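Local coordinates for uncharacterized protein (Deinococcus radiodurans, PDB 3GG7) that is of unknown function but binds manganese and, as a TatD-type member of the metallo-dependent hydrolases, probably hydrolyses ester bonds, at residues A[84-89]-A[146-151]; A[131-136]-A[161-166]. All coordinates share one frame; numbering follows the deposited sequence.

In the fold
Both contacts belong to one TIM-barrel-type domain, their centres about 11 Å apart. Contact 1 lies deep inside, where the C-terminal ends of strands 83-88 and 143-148 carry Glu86, a manganese ligand, and His148, a predicted ligand of a second cation, into the barrel mouth; contact 2 lies on the outer shell, joining helix 129-138 to the end of helix 154-162. Along the chain the segments alternate: 84-89, 131-136, 146-151, 161-166. Strand 143-148 comes between the two helices and connects the contacts, since Leu147 packs against Cys165 and probably hydrogen-bonds through its N to Trp166 O. The apolar packing of contact 2 covers the outer face of strand 143-148, while His148 of that strand faces the metal site.

Contact 1 of 2, residues A[84-89]-A[146-151]; sequences VGEVGL and ILHWYS. With MN (manganese (II) ion), chain B.
Glu86 and His148 meet at the ends of their side chains, with the carboxylate OE2 3.0 Å from the imidazole NE2. Their backbones stay well apart, the CA of Glu86 lying 8.9 Å from the CA of His148, because strand 119-124 runs between the two strands in the sheet. Glu86 spans the gap with an extended chain, CG anti to the backbone N (chi1 -178°), and a cis peptide bond precedes it where the strand turns a corner. OE2 comes to the edge of the imidazole, near the ring plane, while the carboxylate and ring planes stand 90° apart. The two carboxylate oxygens have separate tasks: OE1 binds the manganese ion at 2.1 Å, and OE2 is hydrogen-bonded with His124 ND1. Glutamate suits this place because it offers both a metal ligand and a second polar oxygen at the end of a long arm. His7, His9 and Asp196 also bind the ion.

Carboxylate, ring, ion and water form the close part of the contact: water 1 sits 2.0 Å from manganese and hydrogen-bonds to His148 NE2 at 3.0 Å. From here the backbones diverge, and the loose side is the solvent-facing end of 146-151, where Trp149 is partly exposed and Ser151 exposed. Histidine suits its position: NE2 turns to the metal-bound water and OE2, ND1 is hydrogen-bonded to Glu194, and the flat ring stacks with that of His7. A leucine in place of His148 would probably leave the metal-bound water without this partner and Glu194 without its mate. His148 and His124 are predicted ligands of a second divalent cation, so the arrangement is consistent with the two-metal site of TatD-type hydrolases at the C-terminal mouth of a TIM barrel, with manganese seen in the first site.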
# COMPACT_ATOMS: atom_id res chain seq x y z
N VAL A 84 4.60 -6.94 2.67
CA VAL A 84 5.67 -5.96 2.91
C VAL A 84 5.14 -4.58 2.56
O VAL A 84 4.62 -4.36 1.47
CB VAL A 84 6.95 -6.30 2.10
CG1 VAL A 84 7.93 -5.12 2.03
CG2 VAL A 84 7.59 -7.54 2.77
N GLY A 85 5.22 -3.63 3.49
CA GLY A 85 4.81 -2.25 3.25
C GLY A 85 4.67 -1.53 4.58
O GLY A 85 4.47 -2.19 5.60
N GLU A 86 4.78 -0.20 4.60
CA GLU A 86 5.00 0.63 3.41
C GLU A 86 6.49 0.71 3.10
O GLU A 86 7.32 0.94 3.99
CB GLU A 86 4.46 2.03 3.71
CG GLU A 86 4.57 2.99 2.54
CD GLU A 86 3.63 4.16 2.62
OE1 GLU A 86 2.90 4.29 3.65
OE2 GLU A 86 3.61 4.94 1.65
N VAL A 87 6.84 0.52 1.82
CA VAL A 87 8.23 0.56 1.35
C VAL A 87 8.26 1.38 0.07
O VAL A 87 7.21 1.58 -0.54
CB VAL A 87 8.82 -0.82 1.09
CG1 VAL A 87 8.92 -1.65 2.39
CG2 VAL A 87 8.01 -1.59 0.04
N GLY A 88 9.43 1.88 -0.33
CA GLY A 88 9.52 2.53 -1.66
C GLY A 88 10.45 3.71 -1.68
O GLY A 88 11.44 3.73 -0.96
N LEU A 89 10.14 4.68 -2.54
CA LEU A 89 11.03 5.81 -2.78
C LEU A 89 10.15 7.05 -2.84
O LEU A 89 8.99 6.98 -3.27
CB LEU A 89 11.77 5.65 -4.13
CG LEU A 89 12.70 4.46 -4.29
CD1 LEU A 89 13.24 4.33 -5.75
CD2 LEU A 89 13.86 4.54 -3.31
N ILE A 146 2.32 -3.69 -5.51
CA ILE A 146 1.16 -2.83 -5.57
C ILE A 146 1.61 -1.40 -5.42
O ILE A 146 2.23 -1.04 -4.41
CB ILE A 146 0.18 -3.11 -4.40
CG1 ILE A 146 -0.17 -4.60 -4.32
CG2 ILE A 146 -1.07 -2.27 -4.57
CD1 ILE A 146 -0.84 -4.99 -2.96
N LEU A 147 1.29 -0.56 -6.39
CA LEU A 147 1.60 0.83 -6.28
C LEU A 147 0.47 1.51 -5.56
O LEU A 147 -0.65 1.63 -6.05
CB LEU A 147 1.86 1.44 -7.67
CG LEU A 147 3.01 0.76 -8.39
CD1 LEU A 147 3.22 1.50 -9.72
CD2 LEU A 147 4.28 0.78 -7.59
N HIS A 148 0.77 1.95 -4.34
CA HIS A 148 -0.22 2.60 -3.49
C HIS A 148 -0.29 4.10 -3.82
O HIS A 148 0.74 4.76 -4.00
CB HIS A 148 0.12 2.31 -2.02
CG HIS A 148 0.31 3.53 -1.17
ND1 HIS A 148 -0.75 4.29 -0.72
CD2 HIS A 148 1.43 4.10 -0.67
CE1 HIS A 148 -0.27 5.30 0.01
NE2 HIS A 148 1.04 5.20 0.04
N TRP A 149 -1.52 4.60 -3.97
CA TRP A 149 -1.79 6.01 -4.29
C TRP A 149 -0.87 6.53 -5.41
O TRP A 149 -0.15 7.52 -5.24
CB TRP A 149 -1.65 6.87 -3.03
CG TRP A 149 -2.23 8.27 -3.11
CD1 TRP A 149 -2.61 8.97 -4.23
CD2 TRP A 149 -2.48 9.14 -2.00
NE1 TRP A 149 -3.06 10.22 -3.88
CE2 TRP A 149 -2.99 10.35 -2.52
CE3 TRP A 149 -2.30 9.02 -0.60
CZ2 TRP A 149 -3.34 11.43 -1.70
CZ3 TRP A 149 -2.64 10.09 0.21
CH2 TRP A 149 -3.17 11.28 -0.35
N TYR A 150 -0.91 5.84 -6.54
CA TYR A 150 -0.11 6.23 -7.69
C TYR A 150 -0.51 7.63 -8.19
O TYR A 150 -1.69 7.91 -8.39
CB TYR A 150 -0.25 5.18 -8.80
CG TYR A 150 0.57 5.53 -10.00
CD1 TYR A 150 1.90 5.19 -10.07
CD2 TYR A 150 0.00 6.29 -11.05
CE1 TYR A 150 2.69 5.58 -11.19
CE2 TYR A 150 0.76 6.67 -12.13
CZ TYR A 150 2.09 6.32 -12.20
OH TYR A 150 2.85 6.71 -13.28
N SER A 151 0.48 8.50 -8.37
CA SER A 151 0.22 9.89 -8.77
C SER A 151 1.20 10.37 -9.85
O SER A 151 1.40 11.58 -10.01
CB SER A 151 0.25 10.83 -7.55
OG SER A 151 1.55 11.00 -7.03
MN MN B . 0.92 5.01 3.70
O HOH W 1 1.34 6.71 2.67

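Contact 2 of 2, residues A[131-136]-A[161-166]; sequences EVLNCL and ISLGCW
This is an apolar contact on the outer layer of the barrel, where helix 129-138 packs against the residues that end helix 154-162 and lead into strand 166-169. No hydrogen bond joins the two segments, though Asn134 OD1 is bonded to Arg159 of helix 154-162. Leu163 reaches the helix with its CD1, 3.9 Å from Leu133 CB and as near to the Leu133 carbonyl oxygen, the two side chains crossing at a slant. Deeper in, Cys165 meets two leucine methyls: its SG lies 4.0 Å from Leu133 CD2 and 3.9 Å from Leu136 CD1. Three residues apart, these leucines project from one helical face, and their branched ends suit apolar partners. Cysteine is compact enough to lie between them and strand 143-148, where it touches Pro145 and Leu147. Its SG is anti to the carbonyl carbon (chi1 -68°), which directs the sulfur at the helix. Gly164 turns the chain: its positive phi of 85° suits glycine, and its N bonds to Ile161 O in a Schellman motif. Helices packed side by side over parallel strands, with a capped helix leading into the next strand, are characteristic of the alternating beta-alpha units of a TIM barrel.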
# COMPACT_ATOMS: atom_id res chain seq x y z
N GLU A 131 11.83 5.71 -10.98
CA GLU A 131 12.91 5.07 -10.23
C GLU A 131 12.39 3.82 -9.53
O GLU A 131 13.07 2.81 -9.49
CB GLU A 131 13.54 6.03 -9.22
CG GLU A 131 14.31 7.22 -9.85
CD GLU A 131 13.44 8.22 -10.60
OE1 GLU A 131 12.36 8.60 -10.09
OE2 GLU A 131 13.85 8.65 -11.72
N VAL A 132 11.18 3.90 -8.99
CA VAL A 132 10.56 2.70 -8.40
C VAL A 132 10.42 1.59 -9.45
O VAL A 132 10.76 0.44 -9.20
CB VAL A 132 9.22 3.02 -7.70
CG1 VAL A 132 8.42 1.73 -7.42
CG2 VAL A 132 9.49 3.80 -6.40
N LEU A 133 9.95 1.97 -10.64
CA LEU A 133 9.78 0.99 -11.70
C LEU A 133 11.11 0.39 -12.15
O LEU A 133 11.19 -0.80 -12.42
CB LEU A 133 9.02 1.59 -12.88
CG LEU A 133 7.57 1.98 -12.59
CD1 LEU A 133 6.89 2.54 -13.81
CD2 LEU A 133 6.80 0.80 -12.06
N ASN A 134 12.17 1.20 -12.20
CA ASN A 134 13.51 0.67 -12.53
C ASN A 134 13.91 -0.38 -11.50
O ASN A 134 14.42 -1.47 -11.83
CB ASN A 134 14.56 1.80 -12.61
CG ASN A 134 14.35 2.69 -13.82
OD1 ASN A 134 13.70 2.30 -14.77
ND2 ASN A 134 14.88 3.91 -13.76
N CYS A 135 13.63 -0.10 -10.22
CA CYS A 135 13.97 -1.05 -9.15
C CYS A 135 13.18 -2.34 -9.27
O CYS A 135 13.72 -3.40 -9.05
CB CYS A 135 13.74 -0.44 -7.74
SG CYS A 135 14.84 0.90 -7.30
N LEU A 136 11.90 -2.23 -9.58
CA LEU A 136 11.05 -3.41 -9.70
C LEU A 136 11.47 -4.23 -10.92
O LEU A 136 11.48 -5.45 -10.86
CB LEU A 136 9.59 -3.02 -9.82
CG LEU A 136 8.98 -2.44 -8.54
CD1 LEU A 136 7.57 -1.94 -8.81
CD2 LEU A 136 9.00 -3.46 -7.41
N ILE A 161 1.96 -1.05 -15.54
CA ILE A 161 1.05 -2.14 -15.92
C ILE A 161 1.83 -3.24 -16.64
O ILE A 161 1.73 -4.42 -16.30
CB ILE A 161 -0.09 -1.61 -16.79
CG1 ILE A 161 -1.01 -0.71 -15.97
CG2 ILE A 161 -0.89 -2.79 -17.38
CD1 ILE A 161 -1.85 0.23 -16.80
N SER A 162 2.67 -2.83 -17.59
CA SER A 162 3.52 -3.77 -18.34
C SER A 162 4.47 -4.60 -17.47
O SER A 162 4.80 -5.75 -17.81
CB SER A 162 4.30 -2.98 -19.41
OG SER A 162 5.48 -2.39 -18.87
N LEU A 163 4.92 -4.03 -16.36
CA LEU A 163 5.79 -4.69 -15.39
C LEU A 163 5.03 -5.58 -14.38
O LEU A 163 5.64 -6.16 -13.47
CB LEU A 163 6.63 -3.66 -14.63
CG LEU A 163 7.74 -3.03 -15.48
CD1 LEU A 163 8.27 -1.77 -14.80
CD2 LEU A 163 8.86 -4.03 -15.73
N GLY A 164 3.71 -5.66 -14.52
CA GLY A 164 2.90 -6.52 -13.65
C GLY A 164 2.48 -5.87 -12.34
O GLY A 164 2.14 -6.59 -11.37
N CYS A 165 2.49 -4.54 -12.28
CA CYS A 165 2.06 -3.85 -11.06
C CYS A 165 0.56 -3.93 -10.90
O CYS A 165 -0.20 -3.96 -11.90
CB CYS A 165 2.46 -2.39 -11.05
SG CYS A 165 4.23 -2.09 -10.91
N TRP A 166 0.14 -3.97 -9.63
CA TRP A 166 -1.23 -3.72 -9.21
C TRP A 166 -1.31 -2.31 -8.63
O TRP A 166 -0.29 -1.65 -8.49
CB TRP A 166 -1.67 -4.74 -8.16
CG TRP A 166 -1.75 -6.17 -8.63
CD1 TRP A 166 -0.81 -6.88 -9.31
CD2 TRP A 166 -2.83 -7.05 -8.39
NE1 TRP A 166 -1.26 -8.16 -9.53
CE2 TRP A 166 -2.49 -8.29 -8.96
CE3 TRP A 166 -4.06 -6.90 -7.74
CZ2 TRP A 166 -3.35 -9.39 -8.92
CZ3 TRP A 166 -4.90 -8.01 -7.69
CH2 TRP A 166 -4.55 -9.22 -8.30